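Local atomic coordinates of histone acetyltransferase, ELP3 family (Methanocaldococcus infernus, PDB entry 6IA8), a protein that converts the wobble uridine at position 34 of tRNAs into 5-(carboxymethyl)uridine, using acetyl-CoA and S-adenosyl-L-methionine. Residues F271-F275 with Y321-P327; I202-L206 with L243-L249. One frame throughout, in Å; residues are numbered along the deposited sequence.

Overall arrangement
Both contacts pair neighbouring helices that are not consecutive in the chain, within the radical SAM domain and its parallel sheet. Interaction 2 packs helix 199-208 against the end of helix 234-245, just before strand 250-255; interaction 1 follows in the chain and packs helix 264-276 against helix 312-325 and the loop leading to edge strand 331-332. Their centres lie about 25 Å apart and their nearest atoms about 9 Å, so they do not touch. Interaction 2 faces the acetyltransferase domain: the Leu249 side chain is about 9 Å from that of Gln445, a probable acetyl-CoA-binding residue. Interaction 1 lies away from the annotated sites; a sulfate ion, probably from the crystallisation liquor, lies about 3 Å from the Pro327 side chain.

Interaction 1: F271-F275 with Y321-P327; sequences FKEIF and YAKSIMP
Residues 271-275 are helical; 321-325 lie toward the C-terminal end of a second helix, followed by an extended Met326-Pro327 (psi 129° and 166°). The short axes approach to 9.9 Å and run nearly parallel, crossing at -26°, with Phe271 CA 5.8 Å from Ala322 CA and Phe275 CA 7.0 Å from Met326 CA. Phe271 (chi1 m, chi2 -74°) offers a ring face to Ala322, whose CB lies 3.7 Å from the ring centroid in a CH-pi contact. One turn on, Phe275 (chi1 m, chi2 -45°) takes Pro327 CD over one face, 3.9 Å from the Phe275 ring centroid, while Phe275 CE2 lies 3.6 Å from Met326 CG. These are neighbouring helices of the radical SAM beta/alpha fold, lying over strand 284-287, which Phe271 and Met326 both touch at Ile287. Ile325 (chi1 p, chi2 t) lays CD1 on the backbone of the first helix, 3.5 Å from Lys272 CA, and at the edge of the Phe275 ring, 4.2 Å from Phe275 CD2. Tyr321 (chi1 t) brings its OH to 3.9 Å from Lys272 CB, while the all-trans lysine chain leads away. Ser324 OG (chi1 p) donates to Tyr321 O at 2.7 Å.

Interaction 2: I202-L206 with L243-L249; sequences INQML and LLKDSGL
Ile202 (chi1 m, chi2 t) reaches over the last turn of helix 234-245, its CD1 3.5 Å from Leu243 CB and 4.0 Å from Leu244 CD2. That helix and helix 199-208 are neighbours on one face of the radical SAM sheet, where Met205 and Leu244 both touch Val213 of strand 212-218. Helix 234-245 ends in a Schellman motif: Gly248, at phi 83°, is the C-prime residue, with Leu249 N hydrogen-bonded to Leu244 O and Gly248 N to Lys245 O, both at 3.0 Å, around a type I turn. The chain then extends at Leu249 (psi 156°) into strand 250-255. Ile202 CA lies 7.3 Å from Leu244 CA and Leu206 CA 8.7 Å from Leu249 CA. Leu206 and Leu249, both m,t, meet CD2 to CD2 at 4.0 Å, and Leu249 CD1 lies 4.0 Å from Ile202 CG2. Met205 (m,t,m) brings CE to 4.4 Å from Leu244 CD2. Ser247 (chi1 m) sets OG 3.8 Å from Ile202 CG2 while donating to Leu243 O at 2.8 Å.

Interaction 1: F271-F275 with Y321-P327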
ATOM      1  N   PHE A 271       0.815  10.502  14.703  1.00 27.97           N
ATOM      2  CA  PHE A 271       1.079  10.721  13.284  1.00 32.64           C
ATOM      3  C   PHE A 271       2.400  11.447  13.054  1.00 33.46           C
ATOM      4  O   PHE A 271       3.135  11.132  12.096  1.00 30.82           O
ATOM      5  CB  PHE A 271      -0.095  11.456  12.649  1.00 31.06           C
ATOM      6  CG  PHE A 271      -1.299  10.546  12.453  1.00 29.48           C
ATOM      7  CD1 PHE A 271      -1.310   9.588  11.454  1.00 30.57           C
ATOM      8  CD2 PHE A 271      -2.395  10.653  13.287  1.00 36.91           C
ATOM      9  CE1 PHE A 271      -2.397   8.744  11.299  1.00 35.86           C
ATOM     10  CE2 PHE A 271      -3.485   9.801  13.156  1.00 34.67           C
ATOM     11  CZ  PHE A 271      -3.495   8.856  12.158  1.00 41.39           C
ATOM     12  N   LYS A 272       2.699  12.454  13.877  1.00 29.27           N
ATOM     13  CA  LYS A 272       3.979  13.136  13.727  1.00 33.35           C
ATOM     14  C   LYS A 272       5.121  12.136  13.894  1.00 31.72           C
ATOM     15  O   LYS A 272       6.091  12.122  13.115  1.00 32.13           O
ATOM     16  CB  LYS A 272       4.085  14.293  14.733  1.00 34.89           C
ATOM     17  CG  LYS A 272       5.384  15.052  14.672  1.00 41.35           C
ATOM     18  CD  LYS A 272       5.341  16.305  15.549  1.00 46.70           C
ATOM     19  CE  LYS A 272       6.704  17.000  15.619  1.00 55.67           C
ATOM     20  NZ  LYS A 272       6.670  18.208  16.488  1.00 59.91           N
ATOM     21  N   GLU A 273       5.001  11.268  14.900  1.00 32.73           N
ATOM     22  CA  GLU A 273       6.072  10.337  15.201  1.00 30.72           C
ATOM     23  C   GLU A 273       6.255   9.340  14.074  1.00 30.52           C
ATOM     24  O   GLU A 273       7.390   9.010  13.731  1.00 31.30           O
ATOM     25  CB  GLU A 273       5.803   9.617  16.518  1.00 35.61           C
ATOM     26  CG  GLU A 273       6.975   8.807  17.011  1.00 47.55           C
ATOM     27  CD  GLU A 273       6.752   8.257  18.405  1.00 53.54           C
ATOM     28  OE1 GLU A 273       5.892   8.815  19.132  1.00 47.67           O
ATOM     29  OE2 GLU A 273       7.422   7.268  18.752  1.00 55.05           O
ATOM     30  N   ILE A 274       5.158   8.861  13.474  1.00 29.35           N
ATOM     31  CA  ILE A 274       5.232   7.852  12.422  1.00 31.49           C
ATOM     32  C   ILE A 274       5.968   8.376  11.197  1.00 28.66           C
ATOM     33  O   ILE A 274       6.551   7.585  10.430  1.00 28.50           O
ATOM     34  CB  ILE A 274       3.799   7.381  12.077  1.00 32.78           C
ATOM     35  CG1 ILE A 274       3.314   6.414  13.187  1.00 34.93           C
ATOM     36  CG2 ILE A 274       3.747   6.745  10.734  1.00 51.85           C
ATOM     37  CD1 ILE A 274       1.837   6.093  13.135  1.00 66.06           C
ATOM     38  N   PHE A 275       5.952   9.695  10.983  1.00 29.25           N
ATOM     39  CA  PHE A 275       6.592  10.277   9.802  1.00 30.35           C
ATOM     40  C   PHE A 275       7.943  10.931  10.079  1.00 29.61           C
ATOM     41  O   PHE A 275       8.580  11.441   9.128  1.00 28.50           O
ATOM     42  CB  PHE A 275       5.658  11.305   9.156  1.00 32.52           C
ATOM     43  CG  PHE A 275       4.327  10.725   8.737  1.00 30.22           C
ATOM     44  CD1 PHE A 275       4.274   9.509   8.080  1.00 36.08           C
ATOM     45  CD2 PHE A 275       3.143  11.378   9.042  1.00 33.54           C
ATOM     46  CE1 PHE A 275       3.043   8.946   7.732  1.00 43.62           C
ATOM     47  CE2 PHE A 275       1.936  10.847   8.664  1.00 48.67           C
ATOM     48  CZ  PHE A 275       1.890   9.633   8.023  1.00 36.13           C
ATOM     49  N   TYR A 321      -5.162  17.072  10.548  1.00 32.77           N
ATOM     50  CA  TYR A 321      -3.788  17.256  10.996  1.00 39.76           C
ATOM     51  C   TYR A 321      -2.863  16.248  10.328  1.00 30.14           C
ATOM     52  O   TYR A 321      -1.814  16.609   9.784  1.00 32.91           O
ATOM     53  CB  TYR A 321      -3.697  17.134  12.524  1.00 35.19           C
ATOM     54  CG  TYR A 321      -2.268  17.200  13.008  1.00 30.72           C
ATOM     55  CD1 TYR A 321      -1.604  18.423  13.117  1.00 40.15           C
ATOM     56  CD2 TYR A 321      -1.556  16.040  13.273  1.00 31.58           C
ATOM     57  CE1 TYR A 321      -0.281  18.488  13.523  1.00 38.06           C
ATOM     58  CE2 TYR A 321      -0.238  16.094  13.667  1.00 37.00           C
ATOM     59  CZ  TYR A 321       0.397  17.309  13.790  1.00 40.86           C
ATOM     60  OH  TYR A 321       1.716  17.326  14.174  1.00 38.93           O
ATOM     61  N   ALA A 322      -3.206  14.964  10.409  1.00 29.72           N
ATOM     62  CA  ALA A 322      -2.341  13.938   9.848  1.00 30.85           C
ATOM     63  C   ALA A 322      -2.031  14.214   8.385  1.00 30.70           C
ATOM     64  O   ALA A 322      -0.871  14.137   7.970  1.00 33.41           O
ATOM     65  CB  ALA A 322      -2.976  12.559  10.001  1.00 34.38           C
ATOM     66  N   LYS A 323      -3.056  14.538   7.581  1.00 33.05           N
ATOM     67  CA  LYS A 323      -2.787  14.826   6.176  1.00 31.89           C
ATOM     68  C   LYS A 323      -1.934  16.075   5.994  1.00 37.67           C
ATOM     69  O   LYS A 323      -1.164  16.166   5.031  1.00 35.95           O
ATOM     70  CB  LYS A 323      -4.100  14.973   5.422  1.00 35.54           C
ATOM     71  CG  LYS A 323      -4.836  13.620   5.236  1.00 37.76           C
ATOM     72  CD  LYS A 323      -6.028  13.786   4.282  1.00 50.69           C
ATOM     73  CE  LYS A 323      -5.913  12.798   3.120  1.00 76.50           C
ATOM     74  NZ  LYS A 323      -7.062  12.874   2.179  1.00 96.09           N
ATOM     75  N   SER A 324      -2.105  17.079   6.852  1.00 31.01           N
ATOM     76  CA  SER A 324      -1.351  18.315   6.682  1.00 32.86           C
ATOM     77  C   SER A 324       0.141  18.108   6.928  1.00 32.51           C
ATOM     78  O   SER A 324       0.952  18.919   6.469  1.00 37.06           O
ATOM     79  CB  SER A 324      -1.871  19.399   7.639  1.00 31.64           C
ATOM     80  OG  SER A 324      -1.429  19.129   8.952  1.00 36.61           O
ATOM     81  N   ILE A 325       0.527  17.080   7.687  1.00 32.91           N
ATOM     82  CA  ILE A 325       1.944  16.818   7.943  1.00 39.38           C
ATOM     83  C   ILE A 325       2.462  15.605   7.192  1.00 34.27           C
ATOM     84  O   ILE A 325       3.633  15.270   7.350  1.00 37.22           O
ATOM     85  CB  ILE A 325       2.248  16.655   9.448  1.00 37.20           C
ATOM     86  CG1 ILE A 325       1.558  15.379   9.987  1.00 31.77           C
ATOM     87  CG2 ILE A 325       1.842  17.925  10.185  1.00 45.10           C
ATOM     88  CD1 ILE A 325       2.183  14.844  11.283  1.00 39.43           C
ATOM     89  N   MET A 326       1.640  14.925   6.401  1.00 29.61           N
ATOM     90  CA  MET A 326       2.113  13.727   5.697  1.00 30.17           C
ATOM     91  C   MET A 326       3.224  14.087   4.713  1.00 33.91           C
ATOM     92  O   MET A 326       3.048  15.003   3.916  1.00 31.36           O
ATOM     93  CB  MET A 326       0.976  13.062   4.926  1.00 31.37           C
ATOM     94  CG  MET A 326       0.444  11.834   5.549  1.00 50.96           C
ATOM     95  SD  MET A 326      -1.031  11.296   4.683  1.00 46.58           S
ATOM     96  CE  MET A 326      -1.946  10.657   6.122  1.00 46.59           C
ATOM     97  N   PRO A 327       4.361  13.404   4.731  1.00 33.70           N
ATOM     98  CA  PRO A 327       5.409  13.696   3.741  1.00 29.98           C
ATOM     99  C   PRO A 327       4.964  13.371   2.324  1.00 33.98           C
ATOM    100  O   PRO A 327       3.981  12.677   2.069  1.00 32.34           O
ATOM    101  CB  PRO A 327       6.584  12.806   4.171  1.00 29.21           C
ATOM    102  CG  PRO A 327       6.318  12.552   5.668  1.00 38.37           C
ATOM    103  CD  PRO A 327       4.825  12.521   5.811  1.00 38.49           C
TER

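Interaction 2: I202-L206 with L243-L249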
ATOM      1  N   ILE A 202       8.003 -13.763   6.039  1.00 35.87           N
ATOM      2  CA  ILE A 202       8.350 -12.893   4.918  1.00 32.93           C
ATOM      3  C   ILE A 202       8.874 -13.721   3.749  1.00 43.15           C
ATOM      4  O   ILE A 202       8.537 -13.468   2.590  1.00 33.98           O
ATOM      5  CB  ILE A 202       9.362 -11.818   5.349  1.00 32.48           C
ATOM      6  CG1 ILE A 202       8.710 -10.869   6.363  1.00 33.19           C
ATOM      7  CG2 ILE A 202       9.852 -11.067   4.143  1.00 37.88           C
ATOM      8  CD1 ILE A 202       9.643  -9.906   7.007  1.00 34.99           C
ATOM      9  N   ASN A 203       9.702 -14.727   4.025  1.00 36.64           N
ATOM     10  CA  ASN A 203      10.122 -15.643   2.963  1.00 34.14           C
ATOM     11  C   ASN A 203       8.911 -16.228   2.233  1.00 34.54           C
ATOM     12  O   ASN A 203       8.885 -16.305   0.997  1.00 41.68           O
ATOM     13  CB  ASN A 203      10.984 -16.776   3.535  1.00 38.24           C
ATOM     14  CG  ASN A 203      12.341 -16.303   4.003  1.00 45.21           C
ATOM     15  OD1 ASN A 203      12.853 -15.284   3.540  1.00 46.26           O
ATOM     16  ND2 ASN A 203      12.941 -17.047   4.911  1.00 42.86           N
ATOM     17  N   GLN A 204       7.896 -16.661   2.992  1.00 40.59           N
ATOM     18  CA  GLN A 204       6.700 -17.245   2.382  1.00 38.92           C
ATOM     19  C   GLN A 204       5.948 -16.198   1.560  1.00 36.34           C
ATOM     20  O   GLN A 204       5.505 -16.466   0.436  1.00 35.67           O
ATOM     21  CB  GLN A 204       5.821 -17.853   3.479  1.00 39.44           C
ATOM     22  CG  GLN A 204       4.405 -18.181   3.077  1.00 42.43           C
ATOM     23  CD  GLN A 204       4.298 -19.302   2.054  1.00 40.50           C
ATOM     24  OE1 GLN A 204       5.269 -19.975   1.718  1.00 36.62           O
ATOM     25  NE2 GLN A 204       3.100 -19.491   1.547  1.00 46.35           N
ATOM     26  N   MET A 205       5.831 -14.978   2.080  1.00 35.10           N
ATOM     27  CA  MET A 205       5.122 -13.953   1.326  1.00 33.13           C
ATOM     28  C   MET A 205       5.836 -13.635   0.028  1.00 38.11           C
ATOM     29  O   MET A 205       5.187 -13.454  -1.000  1.00 33.92           O
ATOM     30  CB  MET A 205       4.933 -12.701   2.176  1.00 34.22           C
ATOM     31  CG  MET A 205       3.876 -12.916   3.272  1.00 37.98           C
ATOM     32  SD  MET A 205       3.509 -11.494   4.291  1.00 46.06           S
ATOM     33  CE  MET A 205       5.094 -11.130   4.877  1.00 32.01           C
ATOM     34  N   LEU A 206       7.164 -13.546   0.052  1.00 35.76           N
ATOM     35  CA  LEU A 206       7.913 -13.371  -1.188  1.00 35.57           C
ATOM     36  C   LEU A 206       7.693 -14.542  -2.147  1.00 41.16           C
ATOM     37  O   LEU A 206       7.576 -14.346  -3.359  1.00 37.17           O
ATOM     38  CB  LEU A 206       9.401 -13.211  -0.878  1.00 41.50           C
ATOM     39  CG  LEU A 206       9.794 -11.904  -0.191  1.00 41.24           C
ATOM     40  CD1 LEU A 206      11.184 -11.986   0.414  1.00 39.33           C
ATOM     41  CD2 LEU A 206       9.696 -10.801  -1.213  1.00 36.89           C
ATOM     42  N   LEU A 243      12.270  -5.550   8.869  1.00 26.58           N
ATOM     43  CA  LEU A 243      12.464  -6.771   8.099  1.00 29.46           C
ATOM     44  C   LEU A 243      11.806  -6.655   6.731  1.00 34.28           C
ATOM     45  O   LEU A 243      12.339  -7.152   5.736  1.00 32.89           O
ATOM     46  CB  LEU A 243      11.901  -7.963   8.861  1.00 31.99           C
ATOM     47  CG  LEU A 243      12.639  -8.348  10.147  1.00 37.47           C
ATOM     48  CD1 LEU A 243      11.840  -9.417  10.876  1.00 34.54           C
ATOM     49  CD2 LEU A 243      14.033  -8.839   9.835  1.00 37.27           C
ATOM     50  N   LEU A 244      10.638  -6.011   6.666  1.00 29.27           N
ATOM     51  CA  LEU A 244       9.947  -5.816   5.392  1.00 29.69           C
ATOM     52  C   LEU A 244      10.748  -4.888   4.482  1.00 23.02           C
ATOM     53  O   LEU A 244      10.986  -5.200   3.309  1.00 30.23           O
ATOM     54  CB  LEU A 244       8.540  -5.253   5.648  1.00 26.43           C
ATOM     55  CG  LEU A 244       7.534  -6.257   6.229  1.00 25.95           C
ATOM     56  CD1 LEU A 244       6.304  -5.493   6.736  1.00 27.92           C
ATOM     57  CD2 LEU A 244       7.158  -7.305   5.274  1.00 33.18           C
ATOM     58  N   LYS A 245      11.186  -3.746   5.016  1.00 28.21           N
ATOM     59  CA  LYS A 245      11.951  -2.791   4.225  1.00 30.41           C
ATOM     60  C   LYS A 245      13.240  -3.418   3.713  1.00 34.47           C
ATOM     61  O   LYS A 245      13.611  -3.228   2.552  1.00 27.97           O
ATOM     62  CB  LYS A 245      12.270  -1.564   5.066  1.00 27.97           C
ATOM     63  CG  LYS A 245      11.110  -0.573   5.328  1.00 30.74           C
ATOM     64  CD  LYS A 245      10.549   0.008   4.024  1.00 25.91           C
ATOM     65  CE  LYS A 245       9.615   1.177   4.343  1.00 30.19           C
ATOM     66  NZ  LYS A 245      10.421   2.355   4.756  1.00 30.41           N
ATOM     67  N   ASP A 246      13.940  -4.175   4.565  1.00 29.21           N
ATOM     68  CA  ASP A 246      15.202  -4.791   4.176  1.00 30.09           C
ATOM     69  C   ASP A 246      15.001  -6.010   3.302  1.00 34.08           C
ATOM     70  O   ASP A 246      15.989  -6.594   2.876  1.00 32.38           O
ATOM     71  CB  ASP A 246      16.031  -5.145   5.424  1.00 30.75           C
ATOM     72  CG  ASP A 246      16.680  -3.906   6.040  1.00 32.09           C
ATOM     73  OD1 ASP A 246      16.879  -2.896   5.288  1.00 31.80           O
ATOM     74  OD2 ASP A 246      17.005  -3.950   7.242  1.00 33.04           O
ATOM     75  N   SER A 247      13.761  -6.415   3.041  1.00 31.37           N
ATOM     76  CA  SER A 247      13.444  -7.412   2.031  1.00 29.88           C
ATOM     77  C   SER A 247      12.828  -6.782   0.784  1.00 30.21           C
ATOM     78  O   SER A 247      12.349  -7.501  -0.093  1.00 31.27           O
ATOM     79  CB  SER A 247      12.505  -8.449   2.640  1.00 31.79           C
ATOM     80  OG  SER A 247      13.092  -9.036   3.808  1.00 36.97           O
ATOM     81  N   GLY A 248      12.828  -5.456   0.687  1.00 31.93           N
ATOM     82  CA  GLY A 248      12.365  -4.780  -0.513  1.00 40.22           C
ATOM     83  C   GLY A 248      10.866  -4.594  -0.620  1.00 38.99           C
ATOM     84  O   GLY A 248      10.374  -4.199  -1.683  1.00 29.30           O
ATOM     85  N   LEU A 249      10.116  -4.870   0.431  1.00 30.36           N
ATOM     86  CA  LEU A 249       8.668  -4.830   0.315  1.00 30.84           C
ATOM     87  C   LEU A 249       8.144  -3.434   0.647  1.00 30.07           C
ATOM     88  O   LEU A 249       8.781  -2.659   1.367  1.00 32.17           O
ATOM     89  CB  LEU A 249       8.013  -5.872   1.235  1.00 28.26           C
ATOM     90  CG  LEU A 249       8.230  -7.296   0.755  1.00 31.30           C
ATOM     91  CD1 LEU A 249       7.980  -8.322   1.892  1.00 40.19           C
ATOM     92  CD2 LEU A 249       7.287  -7.651  -0.412  1.00 32.95           C
TER